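Local coordinates for Melibiose/raffinose/stachyose-binding protein MelE (Bacillus subtilis subsp. subtilis str. 168, PDB 4R6H), which binds melibiose, raffinose and stachyose and delivers them to an ABC transporter that imports these sugars, at residues N123-N128 / V370-D375; A141-A146 / Y198-T203; N213-L218 / R376-N381. All coordinates share one frame; numbering follows the deposited sequence.

Contact 1. Residues N123-N128 / V370-D375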
loop_
_atom_site.group_PDB
_atom_site.type_symbol
_atom_site.label_atom_id
_atom_site.label_comp_id
_atom_site.label_asym_id
_atom_site.label_seq_id
_atom_site.Cartn_x
_atom_site.Cartn_y
_atom_site.Cartn_z
ATOM N N ASN A 123 14.031 -6.466 1.052
ATOM C CA ASN A 123 15.409 -6.005 1.363
ATOM C C ASN A 123 15.713 -4.535 1.123
ATOM O O ASN A 123 16.310 -3.888 1.961
ATOM C CB ASN A 123 16.422 -6.813 0.582
ATOM C CG ASN A 123 16.554 -8.221 1.076
ATOM O OD1 ASN A 123 16.053 -8.581 2.147
ATOM N ND2 ASN A 123 17.258 -9.050 0.302
ATOM N N SER A 124 15.309 -3.997 -0.022
ATOM C CA SER A 124 15.567 -2.597 -0.339
ATOM C C SER A 124 14.756 -1.644 0.486
ATOM O O SER A 124 15.066 -0.462 0.536
ATOM C CB SER A 124 15.245 -2.302 -1.815
ATOM O OG SER A 124 16.171 -2.958 -2.638
ATOM N N ILE A 125 13.659 -2.133 1.077
ATOM C CA ILE A 125 12.744 -1.266 1.771
ATOM C C ILE A 125 13.064 -1.213 3.249
ATOM O O ILE A 125 13.049 -0.120 3.847
ATOM C CB ILE A 125 11.279 -1.719 1.503
ATOM C CG1 ILE A 125 10.997 -1.595 -0.012
ATOM C CG2 ILE A 125 10.285 -0.858 2.266
ATOM C CD1 ILE A 125 9.923 -2.516 -0.564
ATOM N N LEU A 126 13.375 -2.379 3.820
ATOM C CA LEU A 126 13.578 -2.499 5.269
ATOM C C LEU A 126 15.019 -2.601 5.701
ATOM O O LEU A 126 15.295 -2.679 6.893
ATOM C CB LEU A 126 12.773 -3.667 5.822
ATOM C CG LEU A 126 11.288 -3.327 5.956
ATOM C CD1 LEU A 126 10.592 -4.564 6.485
ATOM C CD2 LEU A 126 11.061 -2.123 6.863
ATOM N N LYS A 127 15.944 -2.576 4.752
ATOM C CA LYS A 127 17.354 -2.569 5.093
ATOM C C LYS A 127 18.061 -1.496 4.330
ATOM O O LYS A 127 17.589 -1.050 3.280
ATOM C CB LYS A 127 18.036 -3.915 4.774
ATOM C CG LYS A 127 17.389 -5.124 5.383
ATOM C CD LYS A 127 18.042 -6.411 4.927
ATOM C CE LYS A 127 19.515 -6.436 5.273
ATOM N NZ LYS A 127 20.070 -7.799 5.070
ATOM N N ASN A 128 19.230 -1.116 4.838
ATOM C CA ASN A 128 20.183 -0.408 3.997
ATOM C C ASN A 128 21.223 -1.393 3.471
ATOM O O ASN A 128 21.373 -2.521 3.981
ATOM C CB ASN A 128 20.729 0.881 4.647
ATOM C CG ASN A 128 21.479 0.673 5.952
ATOM O OD1 ASN A 128 22.153 -0.332 6.153
ATOM N ND2 ASN A 128 21.390 1.666 6.841
ATOM N N VAL A 370 8.764 -6.128 -6.185
ATOM C CA VAL A 370 7.987 -5.209 -5.371
ATOM C C VAL A 370 8.670 -3.867 -5.346
ATOM O O VAL A 370 9.913 -3.787 -5.191
ATOM C CB VAL A 370 7.797 -5.727 -3.926
ATOM C CG1 VAL A 370 7.068 -4.689 -3.073
ATOM C CG2 VAL A 370 7.025 -7.043 -3.965
ATOM N N GLU A 371 7.869 -2.826 -5.511
ATOM C CA GLU A 371 8.339 -1.463 -5.388
ATOM C C GLU A 371 7.564 -0.752 -4.272
ATOM O O GLU A 371 6.333 -0.907 -4.154
ATOM C CB GLU A 371 8.132 -0.681 -6.694
ATOM C CG GLU A 371 9.279 -0.876 -7.688
ATOM C CD GLU A 371 10.494 -0.068 -7.272
ATOM O OE1 GLU A 371 10.355 1.108 -6.833
ATOM O OE2 GLU A 371 11.587 -0.661 -7.339
ATOM N N PRO A 372 8.244 0.069 -3.471
ATOM C CA PRO A 372 7.518 0.848 -2.491
ATOM C C PRO A 372 6.573 1.856 -3.113
ATOM O O PRO A 372 6.775 2.305 -4.258
ATOM C CB PRO A 372 8.638 1.574 -1.703
ATOM C CG PRO A 372 9.774 1.629 -2.680
ATOM C CD PRO A 372 9.690 0.371 -3.483
ATOM N N TYR A 373 5.559 2.284 -2.383
ATOM C CA TYR A 373 4.681 3.324 -2.901
ATOM C C TYR A 373 5.449 4.570 -3.300
ATOM O O TYR A 373 6.259 5.112 -2.543
ATOM C CB TYR A 373 3.558 3.672 -1.918
ATOM C CG TYR A 373 2.302 2.901 -2.228
ATOM C CD1 TYR A 373 1.443 3.322 -3.237
ATOM C CD2 TYR A 373 2.014 1.726 -1.568
ATOM C CE1 TYR A 373 0.309 2.615 -3.542
ATOM C CE2 TYR A 373 0.879 1.003 -1.867
ATOM C CZ TYR A 373 0.031 1.459 -2.852
ATOM O OH TYR A 373 -1.100 0.757 -3.168
ATOM N N PHE A 374 5.183 5.032 -4.510
ATOM C CA PHE A 374 5.930 6.137 -5.118
ATOM C C PHE A 374 5.937 7.359 -4.203
ATOM O O PHE A 374 7.002 8.018 -4.015
ATOM C CB PHE A 374 5.286 6.470 -6.472
ATOM C CG PHE A 374 5.873 7.646 -7.181
ATOM C CD1 PHE A 374 7.011 7.480 -7.950
ATOM C CD2 PHE A 374 5.251 8.868 -7.143
ATOM C CE1 PHE A 374 7.539 8.524 -8.660
ATOM C CE2 PHE A 374 5.792 9.944 -7.859
ATOM C CZ PHE A 374 6.926 9.750 -8.608
ATOM N N ASP A 375 4.783 7.727 -3.660
ATOM C CA ASP A 375 4.715 8.991 -2.937
ATOM C C ASP A 375 5.528 8.972 -1.654
ATOM O O ASP A 375 6.059 10.014 -1.237
ATOM C CB ASP A 375 3.267 9.415 -2.648
ATOM C CG ASP A 375 2.596 8.567 -1.567
ATOM O OD1 ASP A 375 2.489 7.330 -1.714
ATOM O OD2 ASP A 375 2.190 9.149 -0.532
#
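I125, on the short helix 123-126, meets V370 and P372 through the end of its side chain. The turn begins at S124, whose carbonyl oxygen is hydrogen-bonded to K99 NZ of helix 98-102. At I125 the longer branch does all the touching: CD1 lies 4.1 Å from P372 CD and 4.4 Å from V370 CG1. CG1 stands anti to the carbonyl carbon (chi1 -62°), and this carries the ethyl arm over to the strand, where it crosses the proline ring at a slant and touches its CD corner. Beyond I125 the chain turns away: L126 pairs through its backbone with Y134, K127 leaves helical geometry, and N128 is held by K132 and Y134. On the other side, strand 370-372 runs along strand 303-306, with E371 bonded through its backbone to W303 and G305. In a two-lobed solute-binding protein captured open, such a junction probably lies where the lobes adjoin. Because the touch is wholly apolar, near van der Waals distance and small in area, it fixes no bond direction and would probably tolerate slight sliding.

Contact 2. Residues A141-A146 / Y198-T203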
loop_
_atom_site.group_PDB
_atom_site.type_symbol
_atom_site.label_atom_id
_atom_site.label_comp_id
_atom_site.label_asym_id
_atom_site.label_seq_id
_atom_site.Cartn_x
_atom_site.Cartn_y
_atom_site.Cartn_z
ATOM N N ALA A 141 2.536 -5.377 1.644
ATOM C CA ALA A 141 1.537 -4.985 0.679
ATOM C C ALA A 141 2.044 -5.269 -0.724
ATOM O O ALA A 141 3.226 -4.996 -1.024
ATOM C CB ALA A 141 1.220 -3.505 0.783
ATOM N N LYS A 142 1.157 -5.789 -1.578
ATOM C CA LYS A 142 1.480 -6.067 -2.972
ATOM C C LYS A 142 0.250 -5.739 -3.807
ATOM O O LYS A 142 -0.651 -6.572 -3.956
ATOM C CB LYS A 142 1.962 -7.497 -3.194
ATOM C CG LYS A 142 3.372 -7.776 -2.687
ATOM C CD LYS A 142 3.902 -9.141 -3.103
ATOM C CE LYS A 142 3.319 -10.292 -2.300
ATOM N NZ LYS A 142 4.008 -11.563 -2.703
ATOM N N ASP A 143 0.230 -4.527 -4.381
ATOM C CA ASP A 143 -0.936 -3.973 -5.061
ATOM C C ASP A 143 -0.727 -3.908 -6.570
ATOM O O ASP A 143 0.360 -3.506 -7.091
ATOM C CB ASP A 143 -1.216 -2.559 -4.556
ATOM C CG ASP A 143 -1.755 -2.524 -3.147
ATOM O OD1 ASP A 143 -2.384 -3.503 -2.686
ATOM O OD2 ASP A 143 -1.571 -1.467 -2.500
ATOM N N GLY A 144 -1.802 -4.290 -7.269
ATOM C CA GLY A 144 -1.925 -4.120 -8.697
ATOM C C GLY A 144 -3.345 -3.737 -9.035
ATOM O O GLY A 144 -3.868 -2.697 -8.560
ATOM N N LEU A 145 -4.001 -4.604 -9.812
ATOM C CA LEU A 145 -5.391 -4.428 -10.179
ATOM C C LEU A 145 -6.204 -5.643 -9.735
ATOM O O LEU A 145 -5.733 -6.797 -9.904
ATOM C CB LEU A 145 -5.529 -4.305 -11.701
ATOM C CG LEU A 145 -4.778 -3.186 -12.369
ATOM C CD1 LEU A 145 -4.830 -3.308 -13.872
ATOM C CD2 LEU A 145 -5.344 -1.839 -11.971
ATOM N N ALA A 146 -7.399 -5.395 -9.246
ATOM C CA ALA A 146 -8.368 -6.446 -8.974
ATOM C C ALA A 146 -9.298 -6.590 -10.172
ATOM O O ALA A 146 -9.599 -5.620 -10.866
ATOM C CB ALA A 146 -9.165 -6.138 -7.740
ATOM N N TYR A 198 -2.863 7.372 -9.614
ATOM C CA TYR A 198 -1.641 8.118 -9.908
ATOM C C TYR A 198 -0.431 7.510 -9.227
ATOM O O TYR A 198 0.637 7.378 -9.829
ATOM C CB TYR A 198 -1.776 9.568 -9.531
ATOM C CG TYR A 198 -2.545 10.470 -10.479
ATOM C CD1 TYR A 198 -2.096 10.716 -11.779
ATOM C CD2 TYR A 198 -3.647 11.192 -10.046
ATOM C CE1 TYR A 198 -2.766 11.597 -12.628
ATOM C CE2 TYR A 198 -4.297 12.074 -10.879
ATOM C CZ TYR A 198 -3.841 12.297 -12.160
ATOM O OH TYR A 198 -4.538 13.187 -12.957
ATOM N N ASP A 199 -0.574 7.211 -7.932
ATOM C CA ASP A 199 0.548 6.725 -7.143
ATOM C C ASP A 199 1.069 5.392 -7.671
ATOM O O ASP A 199 2.304 5.217 -7.850
ATOM C CB ASP A 199 0.104 6.628 -5.655
ATOM C CG ASP A 199 1.236 6.720 -4.674
ATOM O OD1 ASP A 199 2.317 7.179 -4.995
ATOM O OD2 ASP A 199 0.977 6.429 -3.508
ATOM N N GLN A 200 0.182 4.429 -7.919
ATOM C CA GLN A 200 0.621 3.136 -8.375
ATOM C C GLN A 200 1.277 3.234 -9.748
ATOM O O GLN A 200 2.331 2.663 -9.947
ATOM C CB GLN A 200 -0.494 2.082 -8.446
ATOM C CG GLN A 200 -0.868 1.475 -7.127
ATOM C CD GLN A 200 -1.905 0.361 -7.218
ATOM O OE1 GLN A 200 -2.800 0.319 -6.395
ATOM N NE2 GLN A 200 -1.680 -0.617 -8.092
ATOM N N PHE A 201 0.636 3.957 -10.681
ATOM C CA PHE A 201 1.174 3.977 -12.054
ATOM C C PHE A 201 2.400 4.880 -12.199
ATOM O O PHE A 201 3.149 4.763 -13.163
ATOM C CB PHE A 201 0.098 4.260 -13.091
ATOM C CG PHE A 201 -0.769 3.076 -13.414
ATOM C CD1 PHE A 201 -0.271 1.988 -14.150
ATOM C CD2 PHE A 201 -2.082 3.042 -13.007
ATOM C CE1 PHE A 201 -1.099 0.922 -14.454
ATOM C CE2 PHE A 201 -2.925 1.993 -13.339
ATOM C CZ PHE A 201 -2.409 0.904 -14.059
ATOM N N ALA A 202 2.628 5.776 -11.247
ATOM C CA ALA A 202 3.858 6.579 -11.264
ATOM C C ALA A 202 5.109 5.715 -11.188
ATOM O O ALA A 202 6.148 6.053 -11.739
ATOM C CB ALA A 202 3.868 7.552 -10.093
ATOM N N THR A 203 5.026 4.559 -10.522
ATOM C CA THR A 203 6.161 3.634 -10.435
ATOM C C THR A 203 6.612 3.046 -11.794
ATOM O O THR A 203 7.786 3.266 -12.172
ATOM C CB THR A 203 5.905 2.574 -9.329
ATOM O OG1 THR A 203 5.969 3.208 -8.027
ATOM C CG2 THR A 203 6.902 1.445 -9.342
#
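Q200 reaches from helix 192-206 to the backbone of strand 141-148 and hydrogen-bonds G144 there. Its NE2 donates a hydrogen bond to G144 O at 3.1 Å, and the bond is fairly straight (159° at the hydrogen). The acceptor lies almost in the plane of the Q200 amide, while the donor sits tilted from the G144 carbonyl plane and well to the side of the C=O direction. An extended chain beyond CG (chi2 -176°) gives the side chain the length to span the gap. The same NE2 also bonds T292 OG1, and OE1 takes a bond from Q196 NE2, so both ends of this buried amide are held and its rotation is fixed. Strand 141-148 pairs antiparallel with strands 265-269, 287-291 and 303-306 in a mixed sheet, and helix 192-206 packs against that sheet as part of an alpha/beta lobe. A leucine in place of Q200 would probably leave the G144 carbonyl without this donor and strip Q196 and T292 of their amide partner. Next to the bond, D143 CB packs 3.8 Å from Q200 OE1; the D143 carboxylate points to Y373 OH, at a separation too short to be trusted in detail. The looser margin lies farther along the strand, where the L145 and F201 side chains come no nearer than 4.5 Å to the opposite segment, and F201 turns to Y197 and T292. D143, partly exposed, lies on the more open side, while G144 and Q200 are buried.

Contact 3. Residues N213-L218 / R376-N381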
loop_
_atom_site.group_PDB
_atom_site.type_symbol
_atom_site.label_atom_id
_atom_site.label_comp_id
_atom_site.label_asym_id
_atom_site.label_seq_id
_atom_site.Cartn_x
_atom_site.Cartn_y
_atom_site.Cartn_z
ATOM N N ASN A 213 13.801 6.322 -16.150
ATOM C CA ASN A 213 13.451 6.693 -14.831
ATOM C C ASN A 213 14.033 8.004 -14.388
ATOM O O ASN A 213 14.947 8.577 -15.008
ATOM C CB ASN A 213 13.791 5.590 -13.862
ATOM C CG ASN A 213 15.231 5.579 -13.462
ATOM O OD1 ASN A 213 15.646 6.278 -12.504
ATOM N ND2 ASN A 213 16.004 4.799 -14.153
ATOM N N GLU A 214 13.413 8.497 -13.332
ATOM C CA GLU A 214 13.647 9.824 -12.826
ATOM C C GLU A 214 13.868 9.829 -11.326
ATOM O O GLU A 214 13.614 10.825 -10.695
ATOM C CB GLU A 214 12.450 10.688 -13.179
ATOM C CG GLU A 214 12.176 10.798 -14.675
ATOM C CD GLU A 214 13.161 11.713 -15.334
ATOM O OE1 GLU A 214 13.453 12.757 -14.714
ATOM O OE2 GLU A 214 13.627 11.398 -16.447
ATOM N N LYS A 215 14.339 8.712 -10.783
ATOM C CA LYS A 215 14.583 8.595 -9.325
ATOM C C LYS A 215 15.421 9.747 -8.774
ATOM O O LYS A 215 15.068 10.410 -7.805
ATOM C CB LYS A 215 15.295 7.280 -8.996
ATOM C CG LYS A 215 14.464 6.005 -9.203
ATOM C CD LYS A 215 15.365 4.784 -8.934
ATOM C CE LYS A 215 14.697 3.448 -9.207
ATOM N NZ LYS A 215 15.598 2.295 -8.930
ATOM N N LYS A 216 16.550 9.997 -9.428
ATOM C CA LYS A 216 17.471 11.020 -8.915
ATOM C C LYS A 216 16.861 12.409 -8.958
ATOM O O LYS A 216 16.993 13.184 -7.994
ATOM C CB LYS A 216 18.769 11.002 -9.717
ATOM C CG LYS A 216 19.551 9.723 -9.563
ATOM C CD LYS A 216 20.930 9.842 -10.214
ATOM C CE LYS A 216 21.577 8.491 -10.495
ATOM N NZ LYS A 216 22.951 8.701 -11.058
ATOM N N GLN A 217 16.155 12.722 -10.048
ATOM C CA GLN A 217 15.539 14.033 -10.230
ATOM C C GLN A 217 14.355 14.278 -9.295
ATOM O O GLN A 217 14.145 15.371 -8.805
ATOM C CB GLN A 217 15.073 14.212 -11.673
ATOM C CG GLN A 217 16.209 14.093 -12.710
ATOM C CD GLN A 217 16.466 12.686 -13.222
ATOM O OE1 GLN A 217 16.236 11.681 -12.554
ATOM N NE2 GLN A 217 16.966 12.615 -14.448
ATOM N N LEU A 218 13.585 13.235 -9.030
ATOM C CA LEU A 218 12.539 13.327 -8.035
ATOM C C LEU A 218 13.099 13.626 -6.644
ATOM O O LEU A 218 12.561 14.479 -5.943
ATOM C CB LEU A 218 11.719 12.047 -7.977
ATOM C CG LEU A 218 10.770 11.882 -9.166
ATOM C CD1 LEU A 218 10.489 10.408 -9.373
ATOM C CD2 LEU A 218 9.499 12.689 -9.023
ATOM N N ARG A 376 5.632 7.808 -1.039
ATOM C CA ARG A 376 6.350 7.677 0.215
ATOM C C ARG A 376 7.851 7.775 0.036
ATOM O O ARG A 376 8.556 8.257 0.913
ATOM C CB ARG A 376 5.887 6.386 0.948
ATOM C CG ARG A 376 4.384 6.404 1.205
ATOM C CD ARG A 376 3.897 5.335 2.193
ATOM N NE ARG A 376 2.518 4.923 1.880
ATOM C CZ ARG A 376 1.835 3.961 2.508
ATOM N NH1 ARG A 376 2.370 3.303 3.525
ATOM N NH2 ARG A 376 0.600 3.645 2.104
ATOM N N LEU A 377 8.366 7.397 -1.115
ATOM C CA LEU A 377 9.776 7.466 -1.329
ATOM C C LEU A 377 10.244 8.681 -2.132
ATOM O O LEU A 377 11.345 9.158 -1.911
ATOM C CB LEU A 377 10.231 6.132 -1.960
ATOM C CG LEU A 377 11.688 5.687 -1.782
ATOM C CD1 LEU A 377 11.981 5.423 -0.312
ATOM C CD2 LEU A 377 11.999 4.451 -2.604
ATOM N N TYR A 378 9.408 9.187 -3.053
ATOM C CA TYR A 378 9.852 10.130 -4.086
ATOM C C TYR A 378 9.231 11.519 -4.031
ATOM O O TYR A 378 9.719 12.414 -4.715
ATOM C CB TYR A 378 9.665 9.491 -5.474
ATOM C CG TYR A 378 10.547 8.293 -5.658
ATOM C CD1 TYR A 378 11.922 8.464 -5.798
ATOM C CD2 TYR A 378 10.058 6.996 -5.655
ATOM C CE1 TYR A 378 12.780 7.388 -5.923
ATOM C CE2 TYR A 378 10.888 5.909 -5.790
ATOM C CZ TYR A 378 12.264 6.096 -5.906
ATOM O OH TYR A 378 13.122 5.019 -6.055
ATOM N N LEU A 379 8.176 11.716 -3.220
ATOM C CA LEU A 379 7.455 12.954 -3.128
ATOM C C LEU A 379 7.481 13.474 -1.695
ATOM O O LEU A 379 7.488 12.676 -0.728
ATOM C CB LEU A 379 5.992 12.761 -3.569
ATOM C CG LEU A 379 5.802 12.344 -5.029
ATOM C CD1 LEU A 379 4.364 12.255 -5.375
ATOM C CD2 LEU A 379 6.541 13.272 -6.002
ATOM N N PRO A 380 7.457 14.796 -1.555
ATOM C CA PRO A 380 7.349 15.337 -0.197
ATOM C C PRO A 380 6.010 14.995 0.442
ATOM O O PRO A 380 4.984 14.828 -0.230
ATOM C CB PRO A 380 7.462 16.842 -0.419
ATOM C CG PRO A 380 7.039 17.077 -1.831
ATOM C CD PRO A 380 7.473 15.854 -2.580
ATOM N N ASN A 381 6.027 14.882 1.764
ATOM C CA ASN A 381 4.833 14.593 2.501
ATOM C C ASN A 381 3.768 15.631 2.211
ATOM O O ASN A 381 4.047 16.839 2.209
ATOM C CB ASN A 381 5.178 14.573 4.003
ATOM C CG ASN A 381 4.040 14.072 4.865
ATOM O OD1 ASN A 381 3.235 13.238 4.453
ATOM N ND2 ASN A 381 3.992 14.564 6.090
#
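The Y378 ring meets K215 and L218 obliquely, and one of its faces is covered near the rim by its chain neighbour L377, whose CG stands 4.1 Å above the plane. This is packing between two short helices of the alpha/beta binding-protein fold: the start of helix 215-220 against the end of helix 374-378. The stem of K215 crosses the phenol at a slant, with CG 3.6 Å from Y378 OH; this is a van der Waals touch, and the extended lysine carries its amine onward, away from the tyrosine. L218 comes in at about a right angle, setting CD1 4.1 Å from Y378 CB. Its other methyl, CD2, lies 4.3 Å from L379 CD2. With CG of Y378 anti to the carbonyl carbon (chi1 -65°), the ring reaches the K215 stem at a slant and its hydroxyl comes beside CG and CD. The L218 carbonyl accepts from Y412 OH on helix 401-420. E214 holds the N-cap position, and L218 N closes the first turn on E214 O. Just ahead, N213 forms an Asx turn: K215 N donates to N213 OD1 at 3.3 Å, in the carbonyl plane and on a lone pair.

Contacts 2 and 3 are buried, whereas contact 1 is a small surface touch. Contacts 1 and 3 share helix 374-378: F374 CE2 packs 3.7 Å from L379 CD1, and P372 CG lies 3.6 Å from L377 CD2. Contacts 1 and 2 reach the same mixed sheet, and D375 N is probably bonded to D199 OD1, joining helix 374-378 to helix 192-206. Contacts 2 and 3 do not touch, their nearest atoms lying about 5 Å apart, although their helices 192-206 and 215-220 are consecutive. The chemistry follows place: an amide-to-carbonyl bond where helix meets sheet in contact 2, aromatic and aliphatic packing between helix ends in contact 3, and sparse apolar contact in contact 1.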